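Local coordinates for spore germination lipase LipC (Metagenome, PDB 6NKD), which probably hydrolyses ester bonds of lipids as a GDSL-family lipase and may take part in spore germination, at residues R28-M33 with V41-F46; L130-N135 with E200-A205; Y137-S142 with K148-F153. All coordinates share one frame; numbering follows the deposited sequence.

Interaction 1: residues R28-M33 with V41-F46; sequences RYKRKM and VSLIVF. With SO4 (sulfate ion), chain D.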
ATOM      1  N   ARG A  28      13.248   2.644  15.520  1.00 56.57           N
ATOM      2  CA  ARG A  28      14.296   3.549  15.981  1.00 56.91           C
ATOM      3  C   ARG A  28      14.506   3.407  17.482  1.00 58.14           C
ATOM      4  O   ARG A  28      15.634   3.524  17.973  1.00 58.96           O
ATOM      5  CB  ARG A  28      13.946   4.990  15.616  1.00 55.66           C
ATOM      6  CG  ARG A  28      13.828   5.237  14.123  1.00 55.07           C
ATOM      7  CD  ARG A  28      13.186   6.582  13.828  1.00 53.73           C
ATOM      8  NE  ARG A  28      12.792   6.697  12.428  1.00 53.26           N
ATOM      9  CZ  ARG A  28      13.520   7.297  11.492  1.00 54.24           C
ATOM     10  NH1 ARG A  28      13.082   7.352  10.240  1.00 53.60           N
ATOM     11  NH2 ARG A  28      14.683   7.849  11.808  1.00 55.98           N
ATOM     12  N   TYR A  29      13.428   3.150  18.228  1.00 58.66           N
ATOM     13  CA  TYR A  29      13.553   2.883  19.656  1.00 60.48           C
ATOM     14  C   TYR A  29      14.180   1.520  19.910  1.00 64.15           C
ATOM     15  O   TYR A  29      14.877   1.336  20.914  1.00 67.16           O
ATOM     16  CB  TYR A  29      12.178   2.987  20.324  1.00 58.78           C
ATOM     17  CG  TYR A  29      12.147   2.681  21.807  1.00 60.45           C
ATOM     18  CD1 TYR A  29      13.114   3.186  22.667  1.00 61.14           C
ATOM     19  CD2 TYR A  29      11.127   1.909  22.351  1.00 61.92           C
ATOM     20  CE1 TYR A  29      13.077   2.912  24.024  1.00 62.77           C
ATOM     21  CE2 TYR A  29      11.079   1.634  23.705  1.00 63.80           C
ATOM     22  CZ  TYR A  29      12.056   2.137  24.537  1.00 64.67           C
ATOM     23  OH  TYR A  29      12.010   1.864  25.886  1.00 67.37           O
ATOM     24  N   LYS A  30      13.952   0.558  19.013  1.00 63.56           N
ATOM     25  CA  LYS A  30      14.583  -0.749  19.155  1.00 66.43           C
ATOM     26  C   LYS A  30      16.092  -0.657  18.967  1.00 68.92           C
ATOM     27  O   LYS A  30      16.855  -1.292  19.705  1.00 70.89           O
ATOM     28  CB  LYS A  30      13.970  -1.734  18.158  1.00 66.25           C
ATOM     29  CG  LYS A  30      14.876  -2.897  17.774  1.00 68.51           C
ATOM     30  CD  LYS A  30      14.164  -3.852  16.830  1.00 68.44           C
ATOM     31  CE  LYS A  30      15.141  -4.558  15.905  1.00 68.58           C
ATOM     32  NZ  LYS A  30      16.189  -5.302  16.654  1.00 71.60           N
ATOM     33  N   ARG A  31      16.543   0.139  17.994  1.00 68.72           N
ATOM     34  CA  ARG A  31      17.976   0.277  17.760  1.00 70.70           C
ATOM     35  C   ARG A  31      18.666   0.965  18.931  1.00 69.17           C
ATOM     36  O   ARG A  31      19.765   0.567  19.333  1.00 71.10           O
ATOM     37  CB  ARG A  31      18.223   1.042  16.460  1.00 73.02           C
ATOM     38  CG  ARG A  31      19.681   1.387  16.210  1.00 78.15           C
ATOM     39  CD  ARG A  31      19.901   1.858  14.783  1.00 82.45           C
ATOM     40  NE  ARG A  31      19.632   0.799  13.816  1.00 87.31           N
ATOM     41  CZ  ARG A  31      19.841   0.909  12.509  1.00 88.65           C
ATOM     42  NH1 ARG A  31      20.325   2.037  12.006  1.00 88.09           N
ATOM     43  NH2 ARG A  31      19.568  -0.109  11.703  1.00 89.23           N
ATOM     44  N   LYS A  32      18.035   1.997  19.494  1.00 66.12           N
ATOM     45  CA  LYS A  32      18.621   2.681  20.640  1.00 65.71           C
ATOM     46  C   LYS A  32      18.576   1.812  21.890  1.00 65.10           C
ATOM     47  O   LYS A  32      19.461   1.914  22.746  1.00 64.89           O
ATOM     48  CB  LYS A  32      17.902   4.006  20.885  1.00 64.67           C
ATOM     49  CG  LYS A  32      17.932   4.939  19.691  1.00 64.30           C
ATOM     50  CD  LYS A  32      17.242   6.252  19.989  1.00 63.80           C
ATOM     51  CE  LYS A  32      17.163   7.102  18.737  1.00 62.94           C
ATOM     52  NZ  LYS A  32      17.672   8.476  18.975  1.00 64.73           N
HETATM   53  N   MSE A  33      17.564   0.959  22.007  1.00 64.12           N
HETATM   54  CA  MSE A  33      17.463   0.023  23.120  1.00 64.61           C
HETATM   55  C   MSE A  33      18.637  -0.948  23.097  1.00 68.31           C
HETATM   56  O   MSE A  33      19.229  -1.243  24.135  1.00 69.61           O
HETATM   57  CB  MSE A  33      16.140  -0.740  23.061  1.00 61.57           C
HETATM   58  CG  MSE A  33      15.862  -1.611  24.270  1.00 61.50           C
HETATM   59 SE   MSE A  33      14.274  -2.708  24.011  0.45 60.39          SE
HETATM   60  CE  MSE A  33      13.010  -1.305  23.532  1.00 57.25           C
ATOM     61  N   VAL A  41      17.801  -7.180  20.204  1.00 72.38           N
ATOM     62  CA  VAL A  41      16.394  -7.088  20.574  1.00 69.22           C
ATOM     63  C   VAL A  41      15.550  -7.692  19.461  1.00 66.89           C
ATOM     64  O   VAL A  41      15.742  -7.368  18.283  1.00 65.67           O
ATOM     65  CB  VAL A  41      15.969  -5.631  20.845  1.00 62.64           C
ATOM     66  CG1 VAL A  41      14.452  -5.519  20.930  1.00 61.49           C
ATOM     67  CG2 VAL A  41      16.614  -5.121  22.126  1.00 63.42           C
ATOM     68  N   SER A  42      14.624  -8.572  19.833  1.00 67.19           N
ATOM     69  CA  SER A  42      13.630  -9.097  18.908  1.00 66.70           C
ATOM     70  C   SER A  42      12.360  -8.263  19.014  1.00 64.57           C
ATOM     71  O   SER A  42      11.908  -7.949  20.120  1.00 64.42           O
ATOM     72  CB  SER A  42      13.330 -10.566  19.206  1.00 70.30           C
ATOM     73  OG  SER A  42      12.348 -11.071  18.317  1.00 70.67           O
ATOM     74  N   LEU A  43      11.790  -7.908  17.867  1.00 63.50           N
ATOM     75  CA  LEU A  43      10.655  -6.997  17.801  1.00 60.40           C
ATOM     76  C   LEU A  43       9.445  -7.705  17.210  1.00 61.36           C
ATOM     77  O   LEU A  43       9.552  -8.374  16.177  1.00 62.34           O
ATOM     78  CB  LEU A  43      10.998  -5.759  16.967  1.00 57.60           C
ATOM     79  CG  LEU A  43       9.841  -4.824  16.605  1.00 55.38           C
ATOM     80  CD1 LEU A  43       9.164  -4.283  17.855  1.00 55.02           C
ATOM     81  CD2 LEU A  43      10.325  -3.688  15.713  1.00 53.23           C
ATOM     82  N   ILE A  44       8.300  -7.552  17.870  1.00 61.71           N
ATOM     83  CA  ILE A  44       7.009  -7.999  17.358  1.00 63.71           C
ATOM     84  C   ILE A  44       6.050  -6.819  17.432  1.00 63.09           C
ATOM     85  O   ILE A  44       6.002  -6.114  18.446  1.00 62.51           O
ATOM     86  CB  ILE A  44       6.455  -9.204  18.148  1.00 67.14           C
ATOM     87  CG1 ILE A  44       7.471 -10.351  18.185  1.00 70.72           C
ATOM     88  CG2 ILE A  44       5.157  -9.684  17.535  1.00 67.81           C
ATOM     89  CD1 ILE A  44       8.312 -10.396  19.447  1.00 70.97           C
ATOM     90  N   VAL A  45       5.293  -6.596  16.359  1.00 63.30           N
ATOM     91  CA  VAL A  45       4.425  -5.428  16.240  1.00 61.12           C
ATOM     92  C   VAL A  45       3.012  -5.892  15.913  1.00 63.63           C
ATOM     93  O   VAL A  45       2.796  -6.573  14.904  1.00 65.19           O
ATOM     94  CB  VAL A  45       4.925  -4.445  15.166  1.00 58.64           C
ATOM     95  CG1 VAL A  45       3.887  -3.359  14.913  1.00 56.40           C
ATOM     96  CG2 VAL A  45       6.252  -3.830  15.586  1.00 58.26           C
ATOM     97  N   PHE A  46       2.055  -5.516  16.758  1.00 65.25           N
ATOM     98  CA  PHE A  46       0.631  -5.717  16.497  1.00 67.04           C
ATOM     99  C   PHE A  46       0.001  -4.333  16.409  1.00 66.79           C
ATOM    100  O   PHE A  46      -0.271  -3.706  17.439  1.00 67.68           O
ATOM    101  CB  PHE A  46      -0.030  -6.555  17.588  1.00 69.21           C
ATOM    102  CG  PHE A  46       0.592  -7.906  17.788  1.00 71.79           C
ATOM    103  CD1 PHE A  46       0.362  -8.932  16.887  1.00 73.23           C
ATOM    104  CD2 PHE A  46       1.390  -8.157  18.893  1.00 72.43           C
ATOM    105  CE1 PHE A  46       0.927 -10.177  17.076  1.00 75.65           C
ATOM    106  CE2 PHE A  46       1.956  -9.400  19.089  1.00 74.68           C
ATOM    107  CZ  PHE A  46       1.724 -10.412  18.178  1.00 76.49           C
TER
HETATM  108  S   SO4 D 302      18.717  -2.937  14.044  1.00143.19           S
HETATM  109  O1  SO4 D 302      18.124  -4.261  14.209  1.00143.29           O
HETATM  110  O2  SO4 D 302      17.668  -1.925  14.125  1.00143.64           O
HETATM  111  O3  SO4 D 302      19.696  -2.704  15.101  1.00143.05           O
HETATM  112  O4  SO4 D 302      19.375  -2.852  12.744  1.00143.30           O
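K30 and M33 of helix 28-33 face V41 and L43 of strand 41-46, the two short axes running nearly antiparallel at 162° with a closest approach of 9.1 Å. This is the helix-to-strand half of a beta-alpha-beta crossover in the SGNH-hydrolase fold: helix 25-37 packs on strand 41-47, the edge strand of the chain's parallel sheet. K30 lies almost fully stretched until it bends at chi4 (57°), and the two parts of it do different work. Its methylenes run across the strand, CD resting 3.7 Å from L43 CB and CG 4.1 Å from V41 CG1. Past the bend, the ammonium donates to the backbone carbonyl, NZ to V41 O at 2.7 Å, coming in 24° from the carbonyl plane; E34 supplies the salt-bridge partner of the same nitrogen. A sulfate, probably from the crystallisation liquor, receives a weak third bond from K30 and a firmer one from R31 NH2, and is also bound by Q68 of the second subunit. One turn further along the helix, M33 lies roughly perpendicular to V41, and the selenium of the selenomethionine, M33 SE, is 3.9 Å from V41 CG2.

Interaction 2: residues L130-N135 with E200-A205; sequences LVRLLN and EKLRAA
L202 reaches from the last helix onto R132 of strand 130-134, and the close packing of this contact is made by aliphatic carbon. L202 CD2 sits 3.7 Å from R132 CB and 4.1 Å from R132 CG, the two side chains lying alongside one another, head to tail. The other methyl of the same leucine, L202 CD1, meets L134 CD2 more loosely at 4.4 Å, so one residue spans two alternate positions of the strand. Here helix 192-204 covers a face of the parallel sheet of an SGNH hydrolase, in the layered alpha/beta/alpha plan of that fold; L202 also touches F25 and Y29 of helix 25-37. Toward A205 the contact thins out. R132 bends at chi2 (78°), which turns its guanidinium obliquely back toward the L130 end of the strand, on the side of A205, yet R132 NH2 stays 3.8 Å from A205 O, without a hydrogen bond. The carbonyl of A205 is instead bonded by K167. The guanidinium finds its main acceptor in P164 O, through NH1, while a weak bond from R132 NH1 to V131 O spans 3.5 Å and NH2 bonds weakly to G206 O. The CD2 methyl of L130 lies over the rim of one guanidinium face.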
ATOM      1  N   LEU A 130       8.538  -3.861  31.412  1.00 82.46           N
ATOM      2  CA  LEU A 130       8.616  -2.420  31.219  1.00 77.97           C
ATOM      3  C   LEU A 130       7.535  -1.988  30.243  1.00 74.21           C
ATOM      4  O   LEU A 130       7.397  -2.578  29.167  1.00 73.50           O
ATOM      5  CB  LEU A 130       9.995  -2.013  30.691  1.00 76.99           C
ATOM      6  CG  LEU A 130      10.654  -0.803  31.350  1.00 76.30           C
ATOM      7  CD1 LEU A 130      10.995  -1.109  32.802  1.00 80.12           C
ATOM      8  CD2 LEU A 130      11.890  -0.399  30.570  1.00 76.73           C
ATOM      9  N   VAL A 131       6.775  -0.961  30.615  1.00 72.39           N
ATOM     10  CA  VAL A 131       5.694  -0.440  29.785  1.00 69.31           C
ATOM     11  C   VAL A 131       5.906   1.057  29.610  1.00 68.21           C
ATOM     12  O   VAL A 131       5.997   1.794  30.599  1.00 69.14           O
ATOM     13  CB  VAL A 131       4.308  -0.720  30.389  1.00 69.91           C
ATOM     14  CG1 VAL A 131       3.225  -0.075  29.540  1.00 66.72           C
ATOM     15  CG2 VAL A 131       4.071  -2.218  30.512  1.00 71.75           C
ATOM     16  N   ARG A 132       5.985   1.501  28.360  1.00 68.08           N
ATOM     17  CA  ARG A 132       6.100   2.916  28.019  1.00 66.88           C
ATOM     18  C   ARG A 132       4.942   3.270  27.096  1.00 65.42           C
ATOM     19  O   ARG A 132       4.952   2.912  25.914  1.00 65.15           O
ATOM     20  CB  ARG A 132       7.442   3.222  27.352  1.00 65.11           C
ATOM     21  CG  ARG A 132       8.588   3.527  28.311  1.00 66.63           C
ATOM     22  CD  ARG A 132       9.167   2.269  28.936  1.00 69.54           C
ATOM     23  NE  ARG A 132      10.338   2.562  29.760  1.00 72.52           N
ATOM     24  CZ  ARG A 132      10.304   2.725  31.078  1.00 74.24           C
ATOM     25  NH1 ARG A 132       9.156   2.617  31.732  1.00 74.10           N
ATOM     26  NH2 ARG A 132      11.420   2.991  31.745  1.00 76.75           N
ATOM     27  N   LEU A 133       3.941   3.961  27.630  1.00 66.11           N
ATOM     28  CA  LEU A 133       2.797   4.406  26.845  1.00 66.93           C
ATOM     29  C   LEU A 133       2.929   5.895  26.558  1.00 66.22           C
ATOM     30  O   LEU A 133       3.270   6.680  27.450  1.00 67.03           O
ATOM     31  CB  LEU A 133       1.482   4.106  27.568  1.00 69.19           C
ATOM     32  CG  LEU A 133       1.311   4.604  29.002  1.00 72.92           C
ATOM     33  CD1 LEU A 133       0.538   5.914  29.029  1.00 75.23           C
ATOM     34  CD2 LEU A 133       0.622   3.551  29.854  1.00 73.19           C
ATOM     35  N   LEU A 134       2.667   6.278  25.314  1.00 64.69           N
ATOM     36  CA  LEU A 134       2.872   7.642  24.851  1.00 64.00           C
ATOM     37  C   LEU A 134       1.556   8.403  24.865  1.00 62.11           C
ATOM     38  O   LEU A 134       0.520   7.883  24.442  1.00 61.64           O
ATOM     39  CB  LEU A 134       3.463   7.653  23.441  1.00 64.49           C
ATOM     40  CG  LEU A 134       4.732   6.829  23.224  1.00 67.69           C
ATOM     41  CD1 LEU A 134       4.402   5.414  22.764  1.00 68.97           C
ATOM     42  CD2 LEU A 134       5.650   7.524  22.231  1.00 68.97           C
ATOM     43  N   ASN A 135       1.600   9.641  25.352  1.00 61.58           N
ATOM     44  CA  ASN A 135       0.400  10.458  25.372  1.00 59.93           C
ATOM     45  C   ASN A 135       0.156  11.063  23.990  1.00 57.27           C
ATOM     46  O   ASN A 135       0.858  10.772  23.016  1.00 56.18           O
ATOM     47  CB  ASN A 135       0.491  11.532  26.459  1.00 60.33           C
ATOM     48  CG  ASN A 135       1.672  12.478  26.276  1.00 60.32           C
ATOM     49  OD1 ASN A 135       2.198  12.649  25.177  1.00 60.24           O
ATOM     50  ND2 ASN A 135       2.085  13.109  27.368  1.00 61.29           N
ATOM     51  N   GLU A 200      13.703   9.267  20.601  1.00 60.99           N
ATOM     52  CA  GLU A 200      14.641   9.883  21.535  1.00 64.13           C
ATOM     53  C   GLU A 200      14.002  10.073  22.905  1.00 62.69           C
ATOM     54  O   GLU A 200      14.660   9.899  23.938  1.00 63.97           O
ATOM     55  CB  GLU A 200      15.130  11.224  20.988  1.00 68.06           C
ATOM     56  CG  GLU A 200      15.864  11.138  19.664  1.00 74.35           C
ATOM     57  CD  GLU A 200      16.035  12.496  19.007  1.00 81.52           C
ATOM     58  OE1 GLU A 200      15.964  13.518  19.724  1.00 85.48           O
ATOM     59  OE2 GLU A 200      16.232  12.542  17.775  1.00 83.61           O
ATOM     60  N   LYS A 201      12.718  10.433  22.930  1.00 59.89           N
ATOM     61  CA  LYS A 201      12.022  10.615  24.198  1.00 60.57           C
ATOM     62  C   LYS A 201      11.863   9.296  24.943  1.00 62.41           C
ATOM     63  O   LYS A 201      11.862   9.278  26.179  1.00 66.05           O
ATOM     64  CB  LYS A 201      10.660  11.261  23.951  1.00 57.23           C
ATOM     65  CG  LYS A 201      10.058  11.941  25.164  1.00 56.54           C
ATOM     66  CD  LYS A 201      10.896  13.130  25.603  1.00 56.94           C
ATOM     67  CE  LYS A 201      10.170  13.950  26.658  1.00 57.95           C
ATOM     68  NZ  LYS A 201      10.994  15.088  27.151  1.00 58.99           N
ATOM     69  N   LEU A 202      11.732   8.187  24.211  1.00 59.64           N
ATOM     70  CA  LEU A 202      11.634   6.882  24.853  1.00 59.59           C
ATOM     71  C   LEU A 202      12.969   6.462  25.453  1.00 61.87           C
ATOM     72  O   LEU A 202      13.021   5.974  26.588  1.00 65.75           O
ATOM     73  CB  LEU A 202      11.142   5.841  23.850  1.00 57.48           C
ATOM     74  CG  LEU A 202       9.659   5.880  23.483  1.00 56.46           C
ATOM     75  CD1 LEU A 202       9.425   5.224  22.136  1.00 54.93           C
ATOM     76  CD2 LEU A 202       8.837   5.185  24.552  1.00 58.20           C
ATOM     77  N   ARG A 203      14.060   6.640  24.703  1.00 60.67           N
ATOM     78  CA  ARG A 203      15.382   6.323  25.231  1.00 62.61           C
ATOM     79  C   ARG A 203      15.718   7.190  26.437  1.00 63.48           C
ATOM     80  O   ARG A 203      16.382   6.724  27.372  1.00 64.26           O
ATOM     81  CB  ARG A 203      16.433   6.487  24.130  1.00 62.30           C
ATOM     82  CG  ARG A 203      17.670   7.268  24.549  1.00 64.80           C
ATOM     83  CD  ARG A 203      18.602   7.523  23.378  1.00 65.50           C
ATOM     84  NE  ARG A 203      19.347   6.328  22.993  1.00 67.87           N
ATOM     85  CZ  ARG A 203      20.277   6.305  22.043  1.00 67.79           C
ATOM     86  NH1 ARG A 203      20.907   5.173  21.758  1.00 70.21           N
ATOM     87  NH2 ARG A 203      20.577   7.411  21.377  1.00 66.01           N
ATOM     88  N   ALA A 204      15.253   8.442  26.442  1.00 59.99           N
ATOM     89  CA  ALA A 204      15.508   9.334  27.565  1.00 59.27           C
ATOM     90  C   ALA A 204      14.795   8.883  28.832  1.00 61.04           C
ATOM     91  O   ALA A 204      15.228   9.239  29.933  1.00 64.99           O
ATOM     92  CB  ALA A 204      15.084  10.759  27.209  1.00 56.94           C
ATOM     93  N   ALA A 205      13.717   8.107  28.702  1.00 58.58           N
ATOM     94  CA  ALA A 205      12.966   7.660  29.867  1.00 60.03           C
ATOM     95  C   ALA A 205      13.697   6.601  30.678  1.00 63.37           C
ATOM     96  O   ALA A 205      13.245   6.271  31.778  1.00 65.83           O
ATOM     97  CB  ALA A 205      11.601   7.122  29.436  1.00 57.88           C
TER

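Interaction 3: residues Y137-S142 with K148-F153; sequences YNPFPS and KWISGF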
ATOM      1  N   TYR A 137      -0.156  14.116  21.212  1.00 52.44           N
ATOM      2  CA  TYR A 137       0.298  15.435  20.806  1.00 52.42           C
ATOM      3  C   TYR A 137      -0.843  16.183  20.124  1.00 50.33           C
ATOM      4  O   TYR A 137      -1.822  15.588  19.667  1.00 50.28           O
ATOM      5  CB  TYR A 137       1.503  15.334  19.868  1.00 54.16           C
ATOM      6  CG  TYR A 137       1.250  14.537  18.605  1.00 52.16           C
ATOM      7  CD1 TYR A 137       0.725  15.143  17.469  1.00 50.33           C
ATOM      8  CD2 TYR A 137       1.546  13.182  18.544  1.00 52.06           C
ATOM      9  CE1 TYR A 137       0.495  14.421  16.315  1.00 50.24           C
ATOM     10  CE2 TYR A 137       1.320  12.451  17.392  1.00 51.54           C
ATOM     11  CZ  TYR A 137       0.794  13.077  16.280  1.00 50.78           C
ATOM     12  OH  TYR A 137       0.566  12.356  15.130  1.00 50.58           O
ATOM     13  N   ASN A 138      -0.706  17.506  20.058  1.00 48.66           N
ATOM     14  CA  ASN A 138      -1.727  18.334  19.433  1.00 47.31           C
ATOM     15  C   ASN A 138      -1.284  18.700  18.023  1.00 46.91           C
ATOM     16  O   ASN A 138      -0.439  19.593  17.858  1.00 47.18           O
ATOM     17  CB  ASN A 138      -1.986  19.595  20.260  1.00 47.62           C
ATOM     18  CG  ASN A 138      -3.054  20.483  19.650  1.00 44.87           C
ATOM     19  OD1 ASN A 138      -3.909  20.017  18.895  1.00 41.87           O
ATOM     20  ND2 ASN A 138      -3.007  21.770  19.970  1.00 46.20           N
ATOM     21  N   PRO A 139      -1.815  18.055  16.980  1.00 46.96           N
ATOM     22  CA  PRO A 139      -1.399  18.404  15.614  1.00 47.91           C
ATOM     23  C   PRO A 139      -1.963  19.725  15.124  1.00 50.78           C
ATOM     24  O   PRO A 139      -1.495  20.232  14.097  1.00 51.92           O
ATOM     25  CB  PRO A 139      -1.926  17.232  14.780  1.00 46.28           C
ATOM     26  CG  PRO A 139      -3.126  16.766  15.529  1.00 45.97           C
ATOM     27  CD  PRO A 139      -2.825  16.982  16.994  1.00 46.02           C
ATOM     28  N   PHE A 140      -2.944  20.302  15.822  1.00 52.43           N
ATOM     29  CA  PHE A 140      -3.562  21.569  15.439  1.00 55.87           C
ATOM     30  C   PHE A 140      -3.335  22.576  16.554  1.00 57.76           C
ATOM     31  O   PHE A 140      -4.226  22.810  17.392  1.00 57.36           O
ATOM     32  CB  PHE A 140      -5.048  21.388  15.140  1.00 57.08           C
ATOM     33  CG  PHE A 140      -5.338  20.280  14.171  1.00 57.39           C
ATOM     34  CD1 PHE A 140      -4.929  20.372  12.850  1.00 58.58           C
ATOM     35  CD2 PHE A 140      -6.021  19.147  14.580  1.00 56.88           C
ATOM     36  CE1 PHE A 140      -5.195  19.353  11.956  1.00 59.55           C
ATOM     37  CE2 PHE A 140      -6.291  18.125  13.691  1.00 57.35           C
ATOM     38  CZ  PHE A 140      -5.877  18.229  12.376  1.00 58.60           C
ATOM     39  N   PRO A 141      -2.159  23.207  16.606  1.00 59.69           N
ATOM     40  CA  PRO A 141      -1.867  24.139  17.704  1.00 60.72           C
ATOM     41  C   PRO A 141      -2.692  25.411  17.662  1.00 62.01           C
ATOM     42  O   PRO A 141      -2.886  26.036  18.712  1.00 63.10           O
ATOM     43  CB  PRO A 141      -0.373  24.436  17.524  1.00 61.63           C
ATOM     44  CG  PRO A 141      -0.131  24.232  16.065  1.00 61.04           C
ATOM     45  CD  PRO A 141      -1.037  23.104  15.651  1.00 60.04           C
ATOM     46  N   SER A 142      -3.183  25.819  16.493  1.00 63.10           N
ATOM     47  CA  SER A 142      -3.984  27.033  16.399  1.00 64.82           C
ATOM     48  C   SER A 142      -5.402  26.853  16.925  1.00 64.26           C
ATOM     49  O   SER A 142      -6.123  27.846  17.064  1.00 68.37           O
ATOM     50  CB  SER A 142      -4.028  27.522  14.949  1.00 66.02           C
ATOM     51  OG  SER A 142      -4.619  26.556  14.099  1.00 68.24           O
ATOM     52  N   LYS A 148      -6.655  22.249  24.609  1.00 67.61           N
ATOM     53  CA  LYS A 148      -7.252  22.039  25.925  1.00 70.39           C
ATOM     54  C   LYS A 148      -7.712  20.598  26.097  1.00 69.15           C
ATOM     55  O   LYS A 148      -7.514  19.999  27.160  1.00 69.99           O
ATOM     56  CB  LYS A 148      -8.419  23.006  26.127  1.00 72.98           C
ATOM     57  CG  LYS A 148      -9.128  22.876  27.467  1.00 75.94           C
ATOM     58  CD  LYS A 148     -10.256  23.890  27.584  1.00 78.90           C
ATOM     59  CE  LYS A 148     -10.878  23.884  28.973  1.00 82.23           C
ATOM     60  NZ  LYS A 148     -11.930  24.931  29.117  1.00 84.27           N
ATOM     61  N   TRP A 149      -8.326  20.026  25.059  1.00 67.83           N
ATOM     62  CA  TRP A 149      -8.805  18.650  25.140  1.00 67.59           C
ATOM     63  C   TRP A 149      -7.652  17.680  25.358  1.00 65.42           C
ATOM     64  O   TRP A 149      -7.722  16.792  26.216  1.00 67.85           O
ATOM     65  CB  TRP A 149      -9.571  18.292  23.866  1.00 69.81           C
ATOM     66  CG  TRP A 149     -11.024  18.665  23.893  1.00 76.58           C
ATOM     67  CD1 TRP A 149     -11.720  19.179  24.948  1.00 81.65           C
ATOM     68  CD2 TRP A 149     -11.960  18.544  22.815  1.00 78.94           C
ATOM     69  NE1 TRP A 149     -13.032  19.387  24.593  1.00 83.90           N
ATOM     70  CE2 TRP A 149     -13.205  19.004  23.288  1.00 81.27           C
ATOM     71  CE3 TRP A 149     -11.866  18.090  21.495  1.00 76.99           C
ATOM     72  CZ2 TRP A 149     -14.347  19.025  22.489  1.00 81.15           C
ATOM     73  CZ3 TRP A 149     -13.000  18.111  20.703  1.00 77.51           C
ATOM     74  CH2 TRP A 149     -14.225  18.576  21.203  1.00 79.53           C
ATOM     75  N   ILE A 150      -6.574  17.841  24.589  1.00 60.79           N
ATOM     76  CA  ILE A 150      -5.461  16.901  24.659  1.00 57.98           C
ATOM     77  C   ILE A 150      -4.668  17.094  25.945  1.00 59.69           C
ATOM     78  O   ILE A 150      -4.163  16.122  26.523  1.00 59.78           O
ATOM     79  CB  ILE A 150      -4.588  17.047  23.398  1.00 55.35           C
ATOM     80  CG1 ILE A 150      -5.396  16.633  22.165  1.00 53.57           C
ATOM     81  CG2 ILE A 150      -3.313  16.225  23.509  1.00 53.63           C
ATOM     82  CD1 ILE A 150      -4.639  16.723  20.863  1.00 51.69           C
ATOM     83  N   SER A 151      -4.560  18.334  26.429  1.00 60.02           N
ATOM     84  CA  SER A 151      -3.879  18.566  27.698  1.00 61.21           C
ATOM     85  C   SER A 151      -4.622  17.904  28.852  1.00 63.28           C
ATOM     86  O   SER A 151      -3.996  17.361  29.770  1.00 64.22           O
ATOM     87  CB  SER A 151      -3.730  20.066  27.952  1.00 61.97           C
ATOM     88  OG  SER A 151      -2.977  20.689  26.925  1.00 60.55           O
ATOM     89  N   GLY A 152      -5.956  17.937  28.821  1.00 62.72           N
ATOM     90  CA  GLY A 152      -6.722  17.302  29.879  1.00 64.41           C
ATOM     91  C   GLY A 152      -6.589  15.792  29.864  1.00 63.35           C
ATOM     92  O   GLY A 152      -6.514  15.155  30.917  1.00 65.12           O
ATOM     93  N   PHE A 153      -6.558  15.200  28.669  1.00 61.75           N
ATOM     94  CA  PHE A 153      -6.363  13.759  28.570  1.00 62.78           C
ATOM     95  C   PHE A 153      -4.974  13.351  29.041  1.00 64.29           C
ATOM     96  O   PHE A 153      -4.799  12.246  29.566  1.00 65.28           O
ATOM     97  CB  PHE A 153      -6.597  13.297  27.129  1.00 61.29           C
ATOM     98  CG  PHE A 153      -6.214  11.865  26.879  1.00 61.28           C
ATOM     99  CD1 PHE A 153      -7.075  10.834  27.212  1.00 62.15           C
ATOM    100  CD2 PHE A 153      -4.992  11.552  26.305  1.00 60.50           C
ATOM    101  CE1 PHE A 153      -6.724   9.516  26.982  1.00 62.57           C
ATOM    102  CE2 PHE A 153      -4.634  10.237  26.074  1.00 60.09           C
ATOM    103  CZ  PHE A 153      -5.502   9.218  26.412  1.00 61.22           C
TER
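I150 of helix 148-153 points at the loop 137-142 and supplies the side chain through which the two segments meet. From CB, which is directed toward the loop, the side chain forks. The shorter branch, CG2, comes within 4.2 Å of Y137 O, a loose touch. The longer branch runs through CG1, anti to the carbonyl carbon of I150 (chi1 -65°), and continues extended, chi2 -179°, carrying the terminal methyl onto the loop backbone. There I150 CD1 lies 3.3 Å from Y137 O and 3.6 Å from N138 CA. The same methyl, I150 CD1, is 3.9 Å from N138 OD1 and also touches P139 CD. No hydrogen bond links the segments; the loop is braced internally. N138 OD1 accepts from F140 N at 3.2 Å, closing an Asx turn, with the donor standing 70° out of the carbonyl plane. The amide nitrogen of N138 gives a weak bond back to F140 O, 3.0 Å from ND2, and another weak one to D147 near the start of helix 144-157. The Y137 side chain leaves the backbone away from the helix; its ring stacks with F175, and its OH bonds to V188 O. The side chain of Y137 lies about 5 Å from that of H189, and near that of S11, so the loop after strand 130-134 borders the probable Ser-His-Asp active site of this GDSL-family lipase.

Overall arrangement
From the N terminus, interaction 1 comes first: helix 25-37 turns back through a short connection into strand 41-47, closing a local loop at one edge of the sheet. Interaction 2 opens only later, at strand 130-134, and closes a long loop when helix 192-204 returns to that strand near the C terminus. Interaction 3 is nested inside this loop, as the segment following the strand folds against helix 144-157; none of the three cross. Interactions 1 and 2 reach the same sheet and touch through Y29 with L202 and K32 with E200, joining helices 25-37 and 192-204. Interaction 3 lies across the chain's centre from interaction 1, its nearest atoms about 14 Å away.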